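Octaprenyl-diphosphate synthase (Bacteroides thetaiotaomicron, PDB 3RMG) probably acts as a magnesium-dependent prenyltransferase of the FPP/GGPP synthase family, which lengthens isoprenoid diphosphate chains. Local coordinates at residues I6-T11 with I310-R315; F217-S222 with G282-A287. All blocks are in the same frame, centred on the assembly; numbering follows the deposited sequence.

How the contacts relate
From the N terminus, the chain enters contact 1 almost at once, in the short helix 5-10. It then runs through nearly the whole all-helical fold before residues 310-315, on the final helix 309-323, return to meet that start. Contact 2 falls within this long circuit: the loop 217-222, leaving helix 193-217, is met again about 60 residues later by the beginning of helix 283-302. The two closures are therefore nested and do not cross. Contact 1 ties the first helix to the last, contact 2 a loop to a late helix. Their centres lie 28 Å apart and nothing touches between them, although helices 283-302 and 309-323 follow one another directly.

Contact 1 of 2, residues I6-T11 with I310-R315; sequences ISLIKT and ICLALR
Leu8 leans out of its helix toward Leu312, and the two leucines cross obliquely, meeting only through their branch ends, with Leu8 CD2 4.2 Å from Leu312 CD2. The CB of Leu312 does not itself aim at the other helix; chi1 163° puts CG opposite the backbone N and swings it toward Leu8, so that CD2 enters the contact. One step further along, the side chains give way to backbone. Ala313 has only its methyl group here, so the helices come close enough for Ala313 CB to sit 3.1 Å from Leu8 O. That is a tight approach of a methyl to a carbonyl oxygen, and no hydrogen bond spans the two segments. The same methyl lies 4.0 Å from Ile9 CA, and Ile9 and Ala313 have their CA atoms 4.4 Å apart. Ile9 passes alongside rather than pointing in, and its CG1 rests 3.7 Å from Ala313 O. Within 6-11, Ser7 O takes two bonds from Thr11, one from its backbone N and one from OG1 at 2.8 Å; the hydroxyl arrives well off the C=O direction, at an angle of 111°. The short helical segments run at 128° to one another, nearer antiparallel than parallel, with their axes 7.9 Å apart. Further along helix 309-323, Thr316 packs on both Leu8 and Ile9 while Tyr320 receives Ile6, so the contact with the last helix extends beyond these segments. Ala313 also touches Leu57, and Ile310 and Leu314 reach Leu61, so helix 309-323 packs on both helix 5-10 and helix 50-62 in this all-helical fold.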
# COMPACT_ATOMS: atom_id res chain seq x y z
N ILE A 6 9.99 7.51 33.22
CA ILE A 6 8.82 6.98 32.51
C ILE A 6 7.53 7.65 32.98
O ILE A 6 6.64 7.96 32.17
CB ILE A 6 8.70 5.46 32.67
CG1 ILE A 6 9.72 4.75 31.77
CG2 ILE A 6 7.32 5.00 32.28
CD1 ILE A 6 11.05 5.46 31.66
N SER A 7 7.42 7.87 34.28
CA SER A 7 6.21 8.49 34.82
C SER A 7 6.05 9.94 34.30
O SER A 7 4.97 10.31 33.84
CB SER A 7 6.20 8.46 36.35
OG SER A 7 5.01 9.05 36.87
N LEU A 8 7.11 10.73 34.37
CA LEU A 8 7.07 12.10 33.86
C LEU A 8 6.63 12.14 32.40
O LEU A 8 6.01 13.11 31.96
CB LEU A 8 8.42 12.78 34.00
CG LEU A 8 8.94 12.99 35.42
CD1 LEU A 8 10.36 13.59 35.38
CD2 LEU A 8 7.99 13.91 36.16
N ILE A 9 6.95 11.08 31.67
CA ILE A 9 6.62 10.98 30.25
C ILE A 9 5.19 10.51 29.95
O ILE A 9 4.51 11.11 29.12
CB ILE A 9 7.59 10.04 29.52
CG1 ILE A 9 9.01 10.62 29.48
CG2 ILE A 9 7.09 9.74 28.11
CD1 ILE A 9 10.06 9.59 29.02
N LYS A 10 4.75 9.44 30.60
CA LYS A 10 3.49 8.79 30.25
C LYS A 10 2.31 9.21 31.11
O LYS A 10 1.19 9.33 30.62
CB LYS A 10 3.61 7.26 30.35
CG LYS A 10 4.83 6.64 29.69
CD LYS A 10 4.57 5.18 29.32
CE LYS A 10 5.86 4.47 28.90
NZ LYS A 10 5.60 3.17 28.19
N THR A 11 2.55 9.41 32.40
CA THR A 11 1.46 9.70 33.31
C THR A 11 0.49 10.74 32.75
O THR A 11 -0.72 10.53 32.75
CB THR A 11 1.95 10.14 34.71
OG1 THR A 11 2.81 9.13 35.27
CG2 THR A 11 0.76 10.36 35.62
N ILE A 310 3.66 18.94 30.18
CA ILE A 310 3.86 18.40 28.84
C ILE A 310 5.27 18.73 28.32
O ILE A 310 5.99 17.85 27.85
CB ILE A 310 2.77 18.86 27.85
CG1 ILE A 310 1.39 18.39 28.31
CG2 ILE A 310 3.04 18.29 26.46
CD1 ILE A 310 1.35 16.90 28.69
N CYS A 311 5.67 20.00 28.44
CA CYS A 311 7.04 20.39 28.10
C CYS A 311 8.04 19.51 28.85
O CYS A 311 9.00 19.01 28.27
CB CYS A 311 7.30 21.87 28.40
SG CYS A 311 8.70 22.66 27.47
N LEU A 312 7.80 19.31 30.15
CA LEU A 312 8.73 18.54 30.98
C LEU A 312 8.76 17.09 30.50
O LEU A 312 9.81 16.45 30.44
CB LEU A 312 8.32 18.63 32.46
CG LEU A 312 8.90 17.59 33.43
CD1 LEU A 312 10.40 17.57 33.36
CD2 LEU A 312 8.46 17.85 34.87
N ALA A 313 7.58 16.58 30.16
CA ALA A 313 7.48 15.22 29.64
C ALA A 313 8.29 15.04 28.35
O ALA A 313 8.99 14.05 28.18
CB ALA A 313 6.00 14.84 29.44
N LEU A 314 8.19 16.01 27.44
CA LEU A 314 8.97 16.00 26.20
C LEU A 314 10.48 16.10 26.43
O LEU A 314 11.26 15.38 25.79
CB LEU A 314 8.53 17.15 25.29
CG LEU A 314 7.27 16.82 24.49
CD1 LEU A 314 6.60 18.07 23.99
CD2 LEU A 314 7.63 15.84 23.35
N ARG A 315 10.92 16.97 27.34
CA ARG A 315 12.33 17.01 27.63
C ARG A 315 12.81 15.65 28.15
O ARG A 315 13.86 15.19 27.75
CB ARG A 315 12.69 18.14 28.60
CG ARG A 315 12.41 19.52 28.02
CD ARG A 315 13.14 20.62 28.76
NE ARG A 315 12.95 20.55 30.21
CZ ARG A 315 11.86 20.97 30.86
NH1 ARG A 315 11.82 20.89 32.18
NH2 ARG A 315 10.82 21.46 30.20

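Contact 2 of 2, residues F217-S222 with G282-A287; sequences FDYFDS and GGIEYA
Two consecutive torsions of the same sense, chi1 -51° and chi2 -58°, fold the long branch of Ile284 round so that CD1 reaches the loop, although its CB does not aim there. In Tyr219, chi1 -62° sends the ring past this methyl, which touches it at its root while OH runs on to Thr239 and Ala242. The single methyl Ile284 CD1 thus serves both aromatic residues: it lies 4.2 Å from Tyr219 CG and 4.2 Å from Phe220 CE2. It comes at each ring obliquely, and the two ring planes are steeply inclined to each other. The contact is small and apolar, bridged by no hydrogen bond. Tyr219 is buried, and the hydrogen bonds of its OH with Thr239 and Ala242 fix where the ring lies; Phe220 is exposed, with Lys279 in a cation-pi contact. A type I turn from Phe217 to Phe220, closed by a weak bond from Phe220 N to Phe217 O of 3.0 Å, puts two consecutive aromatic residues where one methyl can reach both. Across from them, Gly282 takes a positive phi as the C-prime residue of a Schellman motif ending helix 268-280, and is also the N-cap residue of helix 283-302. Ile284 therefore stands just past a helix-to-helix corner. Asp218 is the last aspartate of the second DDxxD motif, which in FPP/GGPP synthases generally helps bind magnesium and diphosphate, so the contact packs the loop leaving that signature against a later helix of the isoprenoid synthase fold.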
# COMPACT_ATOMS: atom_id res chain seq x y z
N PHE A 217 24.26 1.66 17.97
CA PHE A 217 24.03 0.32 18.49
C PHE A 217 24.64 -0.77 17.62
O PHE A 217 25.14 -1.77 18.13
CB PHE A 217 22.53 0.04 18.66
CG PHE A 217 21.89 0.84 19.76
CD1 PHE A 217 20.53 1.11 19.72
CD2 PHE A 217 22.64 1.32 20.82
CE1 PHE A 217 19.93 1.85 20.72
CE2 PHE A 217 22.05 2.05 21.83
CZ PHE A 217 20.69 2.32 21.78
N ASP A 218 24.60 -0.58 16.30
CA ASP A 218 25.10 -1.61 15.38
C ASP A 218 26.59 -1.91 15.54
O ASP A 218 27.06 -2.98 15.16
CB ASP A 218 24.82 -1.20 13.94
CG ASP A 218 24.87 -2.37 13.00
OD1 ASP A 218 25.59 -2.29 11.98
OD2 ASP A 218 24.19 -3.38 13.28
N TYR A 219 27.33 -0.97 16.11
CA TYR A 219 28.75 -1.16 16.36
C TYR A 219 29.02 -1.93 17.66
O TYR A 219 30.12 -1.87 18.21
CB TYR A 219 29.46 0.20 16.39
CG TYR A 219 29.39 0.97 15.09
CD1 TYR A 219 30.53 1.18 14.33
CD2 TYR A 219 28.19 1.49 14.62
CE1 TYR A 219 30.48 1.89 13.14
CE2 TYR A 219 28.12 2.19 13.43
CZ TYR A 219 29.27 2.39 12.69
OH TYR A 219 29.24 3.09 11.50
N PHE A 220 28.01 -2.66 18.15
CA PHE A 220 28.10 -3.38 19.43
C PHE A 220 27.28 -4.67 19.45
O PHE A 220 26.27 -4.80 18.76
CB PHE A 220 27.66 -2.48 20.59
CG PHE A 220 28.53 -1.27 20.79
CD1 PHE A 220 29.51 -1.27 21.76
CD2 PHE A 220 28.35 -0.14 20.02
CE1 PHE A 220 30.31 -0.15 21.95
CE2 PHE A 220 29.14 0.97 20.20
CZ PHE A 220 30.12 0.97 21.16
N ASP A 221 27.72 -5.62 20.27
CA ASP A 221 27.16 -6.98 20.27
C ASP A 221 25.75 -7.09 20.84
O ASP A 221 24.83 -7.53 20.15
CB ASP A 221 28.10 -7.92 21.01
CG ASP A 221 29.49 -7.94 20.43
OD1 ASP A 221 30.46 -7.81 21.22
OD2 ASP A 221 29.62 -8.07 19.19
N SER A 222 25.60 -6.71 22.11
CA SER A 222 24.33 -6.88 22.82
C SER A 222 23.53 -8.05 22.25
O SER A 222 24.02 -9.19 22.20
CB SER A 222 23.50 -5.59 22.78
OG SER A 222 23.12 -5.24 21.46
N GLY A 282 37.54 7.30 17.03
CA GLY A 282 36.61 8.31 17.53
C GLY A 282 35.29 8.47 16.77
O GLY A 282 34.67 9.53 16.82
N GLY A 283 34.88 7.41 16.08
CA GLY A 283 33.62 7.43 15.34
C GLY A 283 32.42 7.56 16.26
O GLY A 283 31.47 8.30 15.96
N ILE A 284 32.45 6.85 17.38
CA ILE A 284 31.35 6.90 18.33
C ILE A 284 31.26 8.25 19.03
O ILE A 284 30.23 8.91 18.98
CB ILE A 284 31.45 5.78 19.37
CG1 ILE A 284 31.67 4.43 18.69
CG2 ILE A 284 30.21 5.76 20.25
CD1 ILE A 284 30.58 4.05 17.71
N GLU A 285 32.34 8.66 19.69
CA GLU A 285 32.35 9.92 20.42
C GLU A 285 31.79 11.04 19.55
O GLU A 285 31.15 11.96 20.05
CB GLU A 285 33.77 10.28 20.88
CG GLU A 285 34.41 9.26 21.83
CD GLU A 285 34.72 7.93 21.15
OE1 GLU A 285 35.20 7.94 19.99
OE2 GLU A 285 34.49 6.88 21.77
N TYR A 286 32.03 10.95 18.25
CA TYR A 286 31.58 11.98 17.33
C TYR A 286 30.10 11.88 16.99
O TYR A 286 29.42 12.89 16.81
CB TYR A 286 32.40 11.94 16.06
CG TYR A 286 31.86 12.83 14.97
CD1 TYR A 286 32.04 14.21 15.01
CD2 TYR A 286 31.15 12.29 13.89
CE1 TYR A 286 31.54 15.04 14.00
CE2 TYR A 286 30.66 13.10 12.88
CZ TYR A 286 30.85 14.47 12.94
OH TYR A 286 30.37 15.25 11.92
N ALA A 287 29.61 10.65 16.88
CA ALA A 287 28.21 10.41 16.60
C ALA A 287 27.41 10.89 17.81
O ALA A 287 26.40 11.58 17.66
CB ALA A 287 27.97 8.94 16.33